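Local coordinates for fibronectin-binding protein (Streptococcus pyogenes, PDB 5A0L) that acts as a surface adhesin whose N-terminal domain carries an internal thioester that mediates covalent binding to the host, at residues Asn105-Asn110 against Ile118-Ala123; Ile124-Asn129 against Thr162-Ala167; Asn112-Gly117 against Lys169-Pro174; Asp23-Arg26 against Arg31-Asn34; Glu96-Asn101 against Trp132-Ser137. All coordinates share one frame; numbering follows the deposited sequence.

Contact 1: Asn105-Asn110 against Ile118-Ala123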
# COMPACT_ATOMS: atom_id res chain seq x y z
N ASN A 105 9.70 -1.09 -5.31
CA ASN A 105 9.47 -1.59 -6.65
C ASN A 105 8.08 -1.34 -7.22
O ASN A 105 7.85 -1.52 -8.41
CB ASN A 105 9.85 -3.06 -6.74
CG ASN A 105 11.32 -3.21 -6.82
OD1 ASN A 105 11.90 -2.96 -7.90
ND2 ASN A 105 12.00 -3.48 -5.69
N GLY A 106 7.14 -0.97 -6.34
CA GLY A 106 5.75 -0.73 -6.71
C GLY A 106 5.48 0.75 -6.95
O GLY A 106 6.37 1.55 -7.20
N TYR A 107 4.20 1.11 -6.90
CA TYR A 107 3.79 2.50 -7.17
C TYR A 107 4.07 3.35 -5.94
O TYR A 107 3.67 2.95 -4.82
CB TYR A 107 2.33 2.54 -7.53
CG TYR A 107 1.83 3.91 -7.89
CD1 TYR A 107 1.94 4.40 -9.18
CD2 TYR A 107 1.28 4.73 -6.92
CE1 TYR A 107 1.48 5.66 -9.49
CE2 TYR A 107 0.81 5.98 -7.23
CZ TYR A 107 0.90 6.45 -8.52
OH TYR A 107 0.43 7.70 -8.84
N LYS A 108 4.75 4.50 -6.03
CA LYS A 108 5.16 5.20 -7.25
C LYS A 108 6.66 5.06 -7.57
O LYS A 108 7.08 5.42 -8.67
CB LYS A 108 4.80 6.70 -7.12
CG LYS A 108 4.75 7.51 -8.39
CD LYS A 108 4.12 8.88 -8.16
CE LYS A 108 4.13 9.71 -9.43
N SER A 109 7.48 4.56 -6.66
CA SER A 109 8.93 4.56 -6.93
C SER A 109 9.33 3.70 -8.11
O SER A 109 10.25 4.07 -8.85
CB SER A 109 9.73 4.12 -5.70
OG SER A 109 9.79 5.14 -4.73
N ASN A 110 8.71 2.55 -8.29
CA ASN A 110 8.90 1.78 -9.53
C ASN A 110 10.37 1.63 -9.87
O ASN A 110 10.78 1.81 -11.04
CB ASN A 110 8.14 2.43 -10.69
CG ASN A 110 8.18 1.61 -11.95
OD1 ASN A 110 8.25 0.37 -11.89
ND2 ASN A 110 8.05 2.28 -13.11
N ILE A 118 1.77 0.57 -16.60
CA ILE A 118 0.55 0.29 -15.84
C ILE A 118 -0.05 1.63 -15.39
O ILE A 118 0.63 2.44 -14.81
CB ILE A 118 0.84 -0.64 -14.64
CG1 ILE A 118 1.47 -1.94 -15.11
CG2 ILE A 118 -0.45 -0.90 -13.89
CD1 ILE A 118 1.84 -2.92 -14.01
N GLU A 119 -1.34 1.82 -15.70
CA GLU A 119 -2.02 3.02 -15.30
C GLU A 119 -1.97 3.16 -13.78
O GLU A 119 -2.03 2.15 -13.06
CB GLU A 119 -3.46 3.00 -15.79
CG GLU A 119 -3.60 3.02 -17.30
CD GLU A 119 -4.98 2.70 -17.82
OE1 GLU A 119 -5.95 2.58 -17.03
OE2 GLU A 119 -5.11 2.58 -19.05
N ASP A 120 -1.93 4.39 -13.27
CA ASP A 120 -1.71 4.63 -11.85
C ASP A 120 -2.66 3.81 -10.95
O ASP A 120 -2.20 3.18 -9.99
CB ASP A 120 -1.87 6.10 -11.51
CG ASP A 120 -0.79 6.97 -12.12
OD1 ASP A 120 0.17 6.46 -12.73
OD2 ASP A 120 -0.95 8.19 -12.02
N LEU A 121 -3.95 3.81 -11.22
CA LEU A 121 -4.87 3.11 -10.30
C LEU A 121 -4.65 1.62 -10.35
O LEU A 121 -4.83 0.94 -9.32
CB LEU A 121 -6.32 3.49 -10.62
CG LEU A 121 -6.72 4.91 -10.24
CD1 LEU A 121 -8.04 5.33 -10.89
CD2 LEU A 121 -6.79 5.10 -8.73
N ASN A 122 -4.30 1.08 -11.51
CA ASN A 122 -3.94 -0.33 -11.61
C ASN A 122 -2.60 -0.66 -10.91
O ASN A 122 -2.45 -1.76 -10.36
CB ASN A 122 -3.88 -0.78 -13.07
CG ASN A 122 -5.23 -0.80 -13.73
OD1 ASN A 122 -6.25 -1.04 -13.08
ND2 ASN A 122 -5.25 -0.56 -15.06
N ALA A 123 -1.67 0.28 -10.95
CA ALA A 123 -0.36 0.09 -10.33
C ALA A 123 -0.54 0.09 -8.81
O ALA A 123 0.11 -0.71 -8.09
CB ALA A 123 0.60 1.15 -10.78
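The loop that leaves helix 92-105 folds back against the first turn of helix 120-135, and Tyr-107 of the loop makes the whole contact by lying across Asp-120 and Ala-123. Its ring swings out to the helix because CG stands anti to the backbone N (chi1 -178°). Near the root of the side chain, CD1 rests on the methyl group of Ala-123, with CD1 to CB at 3.9 Å, an approach oblique to the ring. Further out, the phenol end passes the Asp-120 side chain, the ring and carboxylate planes 50° apart; Tyr-107 OH comes no nearer than 3.5 Å to Asp-120 OD2, so this is proximity without a hydrogen bond.

The helix starts here, with Glu-119 as its N-cap residue, and the backbone Asp-120 O lies over one face of the tyrosine ring. Lys-108 CB lies over the opposite face, brought there across a cis peptide bond between Tyr-107 and Lys-108. Within the loop, Asn-110 N donates to Gly-106 O at 2.8 Å. The backbone of Tyr-107 is held at both ends, its N hydrogen-bonded to Thr-127 OG1 of the same helix and its O to the hydroxyl of Tyr-48 in strand 45-49.

Contact 2: Ile124-Asn129 against Thr162-Ala167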
# COMPACT_ATOMS: atom_id res chain seq x y z
N ILE A 124 -1.37 0.99 -8.30
CA ILE A 124 -1.71 1.00 -6.86
C ILE A 124 -2.36 -0.35 -6.51
O ILE A 124 -2.01 -0.96 -5.49
CB ILE A 124 -2.65 2.18 -6.56
CG1 ILE A 124 -1.88 3.50 -6.67
CG2 ILE A 124 -3.28 2.05 -5.18
CD1 ILE A 124 -2.76 4.73 -6.70
N LEU A 125 -3.28 -0.82 -7.33
CA LEU A 125 -3.97 -2.07 -7.05
C LEU A 125 -3.00 -3.25 -6.98
O LEU A 125 -3.12 -4.11 -6.09
CB LEU A 125 -5.09 -2.28 -8.05
CG LEU A 125 -5.95 -3.50 -7.90
CD1 LEU A 125 -6.62 -3.56 -6.53
CD2 LEU A 125 -7.00 -3.47 -9.03
N VAL A 126 -2.08 -3.32 -7.93
CA VAL A 126 -1.05 -4.37 -7.89
C VAL A 126 -0.21 -4.28 -6.62
O VAL A 126 -0.00 -5.29 -5.93
CB VAL A 126 -0.17 -4.31 -9.15
CG1 VAL A 126 1.06 -5.19 -9.01
CG2 VAL A 126 -0.96 -4.70 -10.37
N THR A 127 0.27 -3.10 -6.32
CA THR A 127 1.14 -2.92 -5.17
C THR A 127 0.40 -3.27 -3.88
O THR A 127 0.95 -3.91 -2.98
CB THR A 127 1.70 -1.50 -5.11
OG1 THR A 127 2.33 -1.16 -6.36
CG2 THR A 127 2.71 -1.33 -4.03
N GLN A 128 -0.86 -2.87 -3.82
CA GLN A 128 -1.71 -3.15 -2.65
C GLN A 128 -1.84 -4.65 -2.44
O GLN A 128 -1.81 -5.14 -1.29
CB GLN A 128 -3.09 -2.52 -2.89
CG GLN A 128 -4.07 -2.75 -1.73
CD GLN A 128 -3.63 -2.08 -0.47
OE1 GLN A 128 -3.85 -0.87 -0.27
NE2 GLN A 128 -2.95 -2.84 0.40
N ASN A 129 -2.00 -5.41 -3.51
CA ASN A 129 -2.08 -6.85 -3.39
C ASN A 129 -0.76 -7.46 -2.91
O ASN A 129 -0.78 -8.40 -2.09
CB ASN A 129 -2.53 -7.49 -4.70
CG ASN A 129 -4.03 -7.53 -4.82
OD1 ASN A 129 -4.66 -8.46 -4.32
ND2 ASN A 129 -4.63 -6.52 -5.41
N THR A 162 -2.29 -8.13 -18.38
CA THR A 162 -1.08 -8.91 -18.54
C THR A 162 0.09 -8.23 -17.80
O THR A 162 0.89 -8.89 -17.09
CB THR A 162 -0.78 -9.12 -20.03
OG1 THR A 162 -1.88 -9.82 -20.62
CG2 THR A 162 0.50 -9.91 -20.22
N LEU A 163 0.22 -6.91 -17.96
CA LEU A 163 1.29 -6.19 -17.24
C LEU A 163 1.12 -6.34 -15.72
O LEU A 163 2.09 -6.52 -14.98
CB LEU A 163 1.29 -4.68 -17.59
CG LEU A 163 1.69 -4.30 -19.02
CD1 LEU A 163 1.51 -2.81 -19.17
CD2 LEU A 163 3.08 -4.76 -19.36
N MET A 164 -0.12 -6.20 -15.26
CA MET A 164 -0.40 -6.26 -13.81
C MET A 164 -0.03 -7.61 -13.20
O MET A 164 0.59 -7.67 -12.12
CB MET A 164 -1.89 -5.99 -13.57
CG MET A 164 -2.31 -4.52 -13.86
SD MET A 164 -4.11 -4.33 -13.99
CE MET A 164 -4.60 -4.55 -12.27
N ARG A 165 -0.40 -8.69 -13.87
CA ARG A 165 -0.09 -10.02 -13.37
C ARG A 165 1.41 -10.25 -13.31
O ARG A 165 1.91 -10.78 -12.31
CB ARG A 165 -0.72 -11.08 -14.27
CG ARG A 165 -2.23 -11.09 -14.23
CD ARG A 165 -2.82 -11.93 -15.35
NE ARG A 165 -4.27 -12.03 -15.29
CZ ARG A 165 -5.07 -12.39 -16.29
NH1 ARG A 165 -4.57 -12.73 -17.46
NH2 ARG A 165 -6.38 -12.40 -16.11
N GLU A 166 2.14 -9.84 -14.35
CA GLU A 166 3.57 -10.05 -14.34
C GLU A 166 4.25 -9.23 -13.26
O GLU A 166 5.21 -9.69 -12.60
CB GLU A 166 4.16 -9.78 -15.75
CG GLU A 166 3.69 -10.80 -16.79
CD GLU A 166 3.89 -12.26 -16.33
OE1 GLU A 166 5.06 -12.62 -16.08
OE2 GLU A 166 2.89 -13.04 -16.22
N ALA A 167 3.79 -8.00 -13.05
CA ALA A 167 4.35 -7.15 -12.01
C ALA A 167 4.13 -7.77 -10.63
O ALA A 167 5.02 -7.78 -9.79
CB ALA A 167 3.78 -5.75 -12.08
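Val-126 packs against Met-164 and Ala-167 where helices 120-135 and 158-172 run side by side in nearly the same direction. The segment axes approach to 9.8 Å and cross at -27°. The interactions between the segments are apolar. Each branch of Val-126 has its own partner: CG2 presses on the base of the methionine, 3.6 Å from Met-164 CB, while CG1, anti to the backbone N (chi1 169°), faces the methyl of Ala-167, CG1 to CB at 4.1 Å. The Met-164 chain bends at chi3 (71°), which carries its CE to the flank of Leu-125, 4.2 Å from CD2.

A side-chain hydrogen bond within helix 120-135 flanks this packing. Leu-125 O takes two donors from Asn-129, the backbone N at 3.1 Å and the side-chain ND2 at 2.9 Å, which reach it from opposite faces of the carbonyl plane. The amide is thereby tied back along its own helix.

Leu-168 and Leu-171 of helix 158-172 extend the packing on Val-126. On another flank of helix 120-135, Ile-124, Thr-127 and Gln-128 touch Tyr-48 of strand 45-49, and Gln-128 NE2 bonds to the backbone O of Cys-49, the chain's sole cysteine and hence probably the source of the thioester sulfur.

Contact 3: Asn112-Gly117 against Lys169-Pro174. With ZN (zinc ion), chain D.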
# COMPACT_ATOMS: atom_id res chain seq x y z
N ASN A 112 12.64 -0.57 -10.44
CA ASN A 112 13.16 -1.50 -11.42
C ASN A 112 12.25 -1.68 -12.63
O ASN A 112 12.42 -2.60 -13.42
CB ASN A 112 13.56 -2.84 -10.76
CG ASN A 112 14.78 -2.67 -9.92
OD1 ASN A 112 15.89 -2.65 -10.45
ND2 ASN A 112 14.60 -2.52 -8.61
N GLY A 113 11.27 -0.77 -12.76
CA GLY A 113 10.40 -0.77 -13.92
C GLY A 113 9.28 -1.75 -13.92
O GLY A 113 8.56 -1.90 -14.92
N PHE A 114 9.05 -2.42 -12.76
CA PHE A 114 7.97 -3.40 -12.76
C PHE A 114 6.61 -2.82 -13.14
O PHE A 114 5.76 -3.52 -13.68
CB PHE A 114 7.77 -4.08 -11.41
CG PHE A 114 8.93 -4.89 -10.91
CD1 PHE A 114 10.08 -5.14 -11.65
CD2 PHE A 114 8.87 -5.38 -9.60
CE1 PHE A 114 11.11 -5.90 -11.11
CE2 PHE A 114 9.89 -6.12 -9.06
CZ PHE A 114 11.03 -6.36 -9.82
N MET A 115 6.41 -1.55 -12.75
CA MET A 115 5.17 -0.79 -12.98
C MET A 115 5.05 -0.16 -14.36
O MET A 115 4.02 0.43 -14.67
CB MET A 115 5.00 0.37 -11.96
CG MET A 115 4.91 0.02 -10.47
SD MET A 115 3.53 -1.03 -9.96
CE MET A 115 4.42 -2.58 -10.11
N ASN A 116 6.10 -0.25 -15.19
CA ASN A 116 6.11 0.50 -16.46
C ASN A 116 4.88 0.20 -17.29
O ASN A 116 4.53 -0.95 -17.53
CB ASN A 116 7.30 0.11 -17.31
CG ASN A 116 8.62 0.63 -16.79
OD1 ASN A 116 8.71 1.48 -15.88
ND2 ASN A 116 9.71 0.15 -17.42
N GLY A 117 4.20 1.27 -17.72
CA GLY A 117 3.04 1.14 -18.59
C GLY A 117 1.73 0.83 -17.91
O GLY A 117 0.70 0.77 -18.56
N LYS A 169 3.73 -10.88 -9.77
CA LYS A 169 4.61 -12.03 -9.57
C LYS A 169 6.02 -11.58 -9.16
O LYS A 169 6.63 -12.17 -8.26
CB LYS A 169 4.71 -12.85 -10.85
CG LYS A 169 3.46 -13.58 -11.22
CD LYS A 169 3.67 -14.33 -12.54
CE LYS A 169 2.39 -14.92 -13.03
NZ LYS A 169 2.56 -15.49 -14.39
N LYS A 170 6.53 -10.53 -9.80
CA LYS A 170 7.87 -10.04 -9.46
C LYS A 170 7.91 -9.48 -8.05
O LYS A 170 8.90 -9.65 -7.32
CB LYS A 170 8.35 -9.01 -10.49
CG LYS A 170 8.55 -9.59 -11.90
CD LYS A 170 8.93 -8.54 -12.94
CE LYS A 170 8.83 -9.05 -14.38
NZ LYS A 170 9.03 -7.87 -15.26
N LEU A 171 6.86 -8.78 -7.65
CA LEU A 171 6.80 -8.15 -6.35
C LEU A 171 6.79 -9.14 -5.20
O LEU A 171 7.30 -8.81 -4.13
CB LEU A 171 5.63 -7.19 -6.22
CG LEU A 171 5.67 -5.90 -7.05
CD1 LEU A 171 4.33 -5.18 -6.97
CD2 LEU A 171 6.79 -4.98 -6.57
N ILE A 172 6.17 -10.31 -5.40
CA ILE A 172 6.02 -11.28 -4.30
C ILE A 172 7.08 -12.38 -4.35
O ILE A 172 7.07 -13.29 -3.51
CB ILE A 172 4.59 -11.87 -4.23
CG1 ILE A 172 4.25 -12.70 -5.48
CG2 ILE A 172 3.57 -10.75 -4.01
CD1 ILE A 172 2.91 -13.41 -5.40
N ASP A 173 8.04 -12.30 -5.27
CA ASP A 173 9.10 -13.29 -5.31
C ASP A 173 9.99 -13.11 -4.08
O ASP A 173 10.42 -12.01 -3.76
CB ASP A 173 9.92 -13.07 -6.58
CG ASP A 173 10.91 -14.22 -6.84
OD1 ASP A 173 11.77 -14.48 -6.02
OD2 ASP A 173 10.84 -14.91 -7.88
N PRO A 174 10.33 -14.25 -3.40
CA PRO A 174 11.14 -14.12 -2.19
C PRO A 174 12.55 -13.62 -2.43
O PRO A 174 13.18 -13.11 -1.49
CB PRO A 174 11.16 -15.54 -1.61
CG PRO A 174 10.92 -16.41 -2.79
CD PRO A 174 9.95 -15.63 -3.66
ZN ZN D . 12.13 -16.41 -7.98
O HOH W 1 6.71 -6.34 -14.52
O HOH W 2 14.23 -15.73 -8.22
O HOH W 3 11.58 -17.32 -9.66
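Phe-114 packs against the C-terminal part of helix 158-172, with Lys-170 over one face of its ring and Leu-171 at the edge. The lysine lies tight: its CB sits 3.8 Å from the centroid of the Phe-114 ring, a CH-pi contact. The chain, extended beyond CG, then runs on across the ring, with Lys-170 CD 3.8 Å from Phe-114 CD1. In the ring plane, Leu-171 CD2 meets Phe-114 CD2 at 3.7 Å, and its other branch faces the methyl of Met-115, modelled in two conformers.

The outer side is hydrated. Past the ring, Lys-170 NZ donates to a water at 2.9 Å, and that water donates in turn to Phe-114 O. Beyond the helix, Asp-173 OD2 binds a zinc ion at 2.0 Å, with two waters among its ligands.

Phe-114 and Met-115 are the central residues of a type I beta turn from Gly-113 to Asn-116, closed by Asn-116 N to Gly-113 O at 3.0 Å; the turn plugs its two side chains between helices 92-105, 120-135 and 158-172.

Contact 4: Asp23-Arg26 against Arg31-Asn34. With ZN (zinc ion), chain C.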
# COMPACT_ATOMS: atom_id res chain seq x y z
N ASP A 23 -9.33 8.54 1.20
CA ASP A 23 -9.34 7.93 -0.13
C ASP A 23 -9.60 9.04 -1.15
O ASP A 23 -10.69 9.61 -1.16
CB ASP A 23 -10.39 6.86 -0.22
CG ASP A 23 -10.37 6.09 -1.53
OD1 ASP A 23 -9.52 6.36 -2.41
OD2 ASP A 23 -11.23 5.20 -1.67
N SER A 24 -8.60 9.34 -1.99
CA SER A 24 -8.67 10.40 -2.98
C SER A 24 -9.29 9.94 -4.28
O SER A 24 -9.50 10.77 -5.20
CB SER A 24 -7.27 10.97 -3.22
OG SER A 24 -6.44 10.09 -3.94
N TYR A 25 -9.61 8.66 -4.43
CA TYR A 25 -10.27 8.19 -5.67
C TYR A 25 -11.71 8.70 -5.72
O TYR A 25 -12.45 8.58 -4.73
CB TYR A 25 -10.25 6.66 -5.75
CG TYR A 25 -10.94 6.09 -6.97
CD1 TYR A 25 -10.49 6.37 -8.25
CD2 TYR A 25 -12.06 5.28 -6.85
CE1 TYR A 25 -11.14 5.86 -9.37
CE2 TYR A 25 -12.69 4.75 -7.95
CZ TYR A 25 -12.21 5.02 -9.22
OH TYR A 25 -12.86 4.51 -10.31
N ARG A 26 -12.09 9.29 -6.85
CA ARG A 26 -13.41 9.90 -7.02
C ARG A 26 -14.28 9.16 -8.02
O ARG A 26 -15.41 9.60 -8.30
CB ARG A 26 -13.26 11.36 -7.47
CG ARG A 26 -12.43 12.24 -6.56
CD ARG A 26 -12.50 13.70 -6.96
NE ARG A 26 -12.25 13.94 -8.37
CZ ARG A 26 -11.07 14.19 -8.94
NH1 ARG A 26 -9.95 14.25 -8.23
NH2 ARG A 26 -11.02 14.41 -10.26
N ARG A 31 -13.33 -1.35 -7.31
CA ARG A 31 -12.03 -2.03 -7.19
C ARG A 31 -10.87 -1.09 -6.83
O ARG A 31 -9.82 -1.54 -6.35
CB ARG A 31 -11.69 -2.81 -8.47
CG ARG A 31 -11.49 -1.97 -9.72
CD ARG A 31 -11.13 -2.88 -10.87
NE ARG A 31 -10.97 -2.12 -12.10
CZ ARG A 31 -11.96 -1.83 -12.94
NH1 ARG A 31 -13.21 -2.23 -12.71
NH2 ARG A 31 -11.68 -1.11 -14.03
N TYR A 32 -11.04 0.20 -7.10
CA TYR A 32 -9.96 1.16 -6.94
C TYR A 32 -10.06 1.98 -5.66
O TYR A 32 -11.15 2.35 -5.22
CB TYR A 32 -9.88 2.14 -8.10
CG TYR A 32 -9.57 1.52 -9.45
CD1 TYR A 32 -8.53 0.61 -9.61
CD2 TYR A 32 -10.26 1.90 -10.57
CE1 TYR A 32 -8.21 0.07 -10.84
CE2 TYR A 32 -9.97 1.36 -11.81
CZ TYR A 32 -8.93 0.44 -11.93
OH TYR A 32 -8.69 -0.11 -13.15
N HIS A 33 -8.89 2.25 -5.10
CA HIS A 33 -8.69 3.21 -4.05
C HIS A 33 -7.40 3.99 -4.35
O HIS A 33 -6.51 3.50 -5.09
CB HIS A 33 -8.59 2.54 -2.66
CG HIS A 33 -9.81 1.76 -2.29
ND1 HIS A 33 -9.96 0.43 -2.61
CD2 HIS A 33 -10.96 2.14 -1.71
CE1 HIS A 33 -11.13 0.01 -2.19
NE2 HIS A 33 -11.77 1.03 -1.65
N ASN A 34 -7.25 5.17 -3.76
CA ASN A 34 -6.01 5.92 -3.89
C ASN A 34 -5.81 6.68 -2.60
O ASN A 34 -6.24 7.82 -2.43
CB ASN A 34 -6.06 6.82 -5.13
CG ASN A 34 -4.73 7.47 -5.40
OD1 ASN A 34 -3.83 7.44 -4.56
ND2 ASN A 34 -4.58 8.02 -6.58
ZN ZN C . -13.87 0.87 -1.05
O HOH W 4 -12.56 4.01 -3.54
O HOH W 5 -14.45 -0.37 -2.75
O HOH W 6 -15.94 0.63 -0.47
O HOH W 7 -13.61 -0.76 0.23
O HOH W 8 -14.55 2.53 -2.18
O HOH W 9 -13.76 2.08 0.64
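Asp-23 and Asn-34 pin together the two ends of the loop joining antiparallel strands 19-23 and 35-39, around an Asx turn at Asp-23. Asp-23 OD1 takes Asn-34 N at 2.9 Å, almost straight (172°), and on the other face of the carboxylate plane Tyr-25 N at 3.1 Å, the bond that defines the turn. Asn-34 O is likewise gripped from both faces of its plane, by Ser-24 N at 2.8 Å and Ser-24 OG at 2.7 Å.

Next to this polar clasp, Tyr-32 CB sits over the centre of the Tyr-25 ring, 3.8 Å from its centroid, and the two rings form an offset edge-to-face pair with planes at 77°.

Outside partners position these groups: Tyr-25 OH bonds to Phe-29 N, Tyr-32 OH to Asn-122, and Asn-34 OD1 to Gln-46. The His-33 ring, modelled in two conformers, stacks with Phe-56 and has Asp-23 OD2 at its edge. In the conformer described, His-33 NE2 binds a zinc ion at 2.2 Å, five waters completing six ligands.

Contact 5: Glu96-Asn101 against Trp132-Ser137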
# COMPACT_ATOMS: atom_id res chain seq x y z
N GLU A 96 10.74 -6.90 7.35
CA GLU A 96 11.07 -5.52 7.01
C GLU A 96 11.62 -5.41 5.60
O GLU A 96 11.14 -4.60 4.79
CB GLU A 96 12.03 -4.91 8.04
CG GLU A 96 12.44 -3.47 7.79
CD GLU A 96 13.37 -2.88 8.83
OE1 GLU A 96 13.22 -3.16 10.03
OE2 GLU A 96 14.23 -2.06 8.46
N LYS A 97 12.64 -6.22 5.29
CA LYS A 97 13.26 -6.19 3.96
C LYS A 97 12.22 -6.47 2.88
O LYS A 97 12.21 -5.82 1.83
CB LYS A 97 14.38 -7.27 3.89
CG LYS A 97 15.05 -7.47 2.50
CD LYS A 97 16.04 -8.63 2.46
CE LYS A 97 15.29 -9.95 2.34
NZ LYS A 97 16.27 -11.05 2.26
N ASN A 98 11.36 -7.45 3.12
CA ASN A 98 10.36 -7.83 2.16
C ASN A 98 9.42 -6.67 1.83
O ASN A 98 9.17 -6.36 0.67
CB ASN A 98 9.58 -9.07 2.60
CG ASN A 98 10.38 -10.34 2.51
OD1 ASN A 98 11.33 -10.46 1.73
ND2 ASN A 98 9.94 -11.32 3.26
N ILE A 99 8.89 -6.03 2.87
CA ILE A 99 7.94 -4.95 2.66
C ILE A 99 8.64 -3.74 2.02
O ILE A 99 8.05 -3.14 1.08
CB ILE A 99 7.24 -4.61 3.98
CG1 ILE A 99 6.25 -5.76 4.34
CG2 ILE A 99 6.51 -3.27 3.91
CD1 ILE A 99 5.71 -5.75 5.73
N LEU A 100 9.83 -3.38 2.49
CA LEU A 100 10.53 -2.25 1.88
C LEU A 100 10.76 -2.46 0.39
O LEU A 100 10.59 -1.54 -0.41
CB LEU A 100 11.84 -1.98 2.58
CG LEU A 100 11.84 -1.52 4.02
CD1 LEU A 100 13.24 -1.37 4.55
CD2 LEU A 100 11.07 -0.26 4.20
N ASN A 101 11.17 -3.69 0.01
CA ASN A 101 11.45 -3.95 -1.38
C ASN A 101 10.18 -3.97 -2.23
O ASN A 101 10.22 -3.55 -3.40
CB ASN A 101 12.31 -5.19 -1.55
CG ASN A 101 13.78 -4.91 -1.32
OD1 ASN A 101 14.51 -4.55 -2.27
ND2 ASN A 101 14.24 -5.02 -0.08
N TRP A 132 -0.57 -6.94 0.86
CA TRP A 132 -1.43 -7.87 1.59
C TRP A 132 -0.86 -9.28 1.61
O TRP A 132 -1.12 -10.03 2.57
CB TRP A 132 -2.83 -7.84 1.00
CG TRP A 132 -3.64 -6.63 1.33
CD1 TRP A 132 -3.54 -5.84 2.43
CD2 TRP A 132 -4.73 -6.11 0.57
NE1 TRP A 132 -4.50 -4.85 2.42
CE2 TRP A 132 -5.24 -4.99 1.27
CE3 TRP A 132 -5.31 -6.45 -0.65
CZ2 TRP A 132 -6.33 -4.26 0.81
CZ3 TRP A 132 -6.39 -5.72 -1.11
CH2 TRP A 132 -6.87 -4.63 -0.38
N TYR A 133 -0.09 -9.66 0.60
CA TYR A 133 0.63 -10.94 0.64
C TYR A 133 1.49 -11.00 1.91
O TYR A 133 1.59 -12.08 2.54
CB TYR A 133 1.49 -11.06 -0.62
CG TYR A 133 2.29 -12.33 -0.72
CD1 TYR A 133 1.70 -13.51 -1.18
CD2 TYR A 133 3.66 -12.35 -0.42
CE1 TYR A 133 2.47 -14.68 -1.31
CE2 TYR A 133 4.42 -13.51 -0.54
CZ TYR A 133 3.81 -14.67 -0.98
OH TYR A 133 4.57 -15.81 -1.10
N TYR A 134 2.07 -9.89 2.31
CA TYR A 134 2.92 -9.85 3.49
C TYR A 134 2.20 -9.45 4.77
O TYR A 134 2.57 -9.93 5.85
CB TYR A 134 4.15 -8.96 3.26
CG TYR A 134 5.17 -9.58 2.33
CD1 TYR A 134 5.93 -10.69 2.73
CD2 TYR A 134 5.36 -9.10 1.04
CE1 TYR A 134 6.82 -11.30 1.87
CE2 TYR A 134 6.31 -9.69 0.19
CZ TYR A 134 7.01 -10.80 0.60
OH TYR A 134 7.94 -11.40 -0.20
N SER A 135 1.24 -8.54 4.73
CA SER A 135 0.58 -8.06 5.95
C SER A 135 -0.48 -9.04 6.47
O SER A 135 -0.71 -9.10 7.70
CB SER A 135 -0.10 -6.69 5.73
OG SER A 135 -1.13 -6.74 4.77
N ASP A 136 -1.15 -9.72 5.55
CA ASP A 136 -2.29 -10.59 5.86
C ASP A 136 -2.11 -12.02 5.37
O ASP A 136 -3.04 -12.81 5.45
CB ASP A 136 -3.59 -9.94 5.32
CG ASP A 136 -3.97 -8.73 6.12
OD1 ASP A 136 -4.62 -8.92 7.19
OD2 ASP A 136 -3.62 -7.59 5.75
N SER A 137 -0.90 -12.32 4.88
CA SER A 137 -0.65 -13.66 4.34
C SER A 137 -1.70 -14.03 3.29
O SER A 137 -2.10 -15.17 3.18
CB SER A 137 -0.51 -14.71 5.44
OG SER A 137 0.55 -14.37 6.31
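Lys-97 O, one residue before the Asn-98 that packs on Tyr-134, is gripped by two donors of Asn-101: the backbone N at 3.0 Å and the side-chain ND2 at 2.9 Å. They come from opposite faces of the carbonyl plane, and the ND2 bond is nearly straight (170°), with the acceptor in the plane of the amide, which fixes the rotation of the amide and ties it back to its own helix.

Across the gap between helices 92-105 and 120-135, the contact centres on the ring of Tyr-134. Asn-98 CB lies over one face, 3.8 Å from the ring centroid and displaced toward the rim, as a CH-pi contact. The Asn-98 amide leans over the same part of the ring at 29° to its plane; ND2 comes to 3.4 Å from Tyr-134 CE1 without a hydrogen bond. The opposite face of the ring has Tyr-133 CD2 over its centre, so the phenol is clamped between the two. Nearer the backbone, Ile-99 CG1, anti to the carbonyl carbon (chi1 -71°), meets Tyr-134 CB at 4.0 Å, the two side chains running past each other in opposite directions.

Where helix 120-135 ends, Ser-135 OG donates to OD2 of the next residue, Asp-136, at 2.8 Å; the same oxygen accepts from Leu-52 N, which links the helix end to that loop. Arg-86 bonds to the backbone of Tyr-134 and makes a cation-pi contact with Tyr-133, while Lys-97 and Asn-101 of helix 92-105 lean on helix 176-179.

How the contacts relate
Helix 120-135 runs through contacts 1, 2 and 5, meeting in turn the loop after helix 92-105, helix 158-172 and helix 92-105 itself. Contacts 1, 2 and 3 cluster, with centres 8 to 10 Å apart. Contacts 1 and 3 share one loop, bound together by Asn-110 OD1 to Met-115 N at 2.8 Å; the Met-115 methyl also touches Ala-167 of contact 2. Contact 4 joins this helical group from the barrel side, with Leu-121 CD1 packed 3.5 Å from Tyr-25 CE1. Contact 5 lies on the opposite side of the chain's centre from contact 4, their centres about 22 Å apart. The zincs of contacts 3 and 4 are separate sites; contact 2 adjoins the strand bearing the probable thioester cysteine.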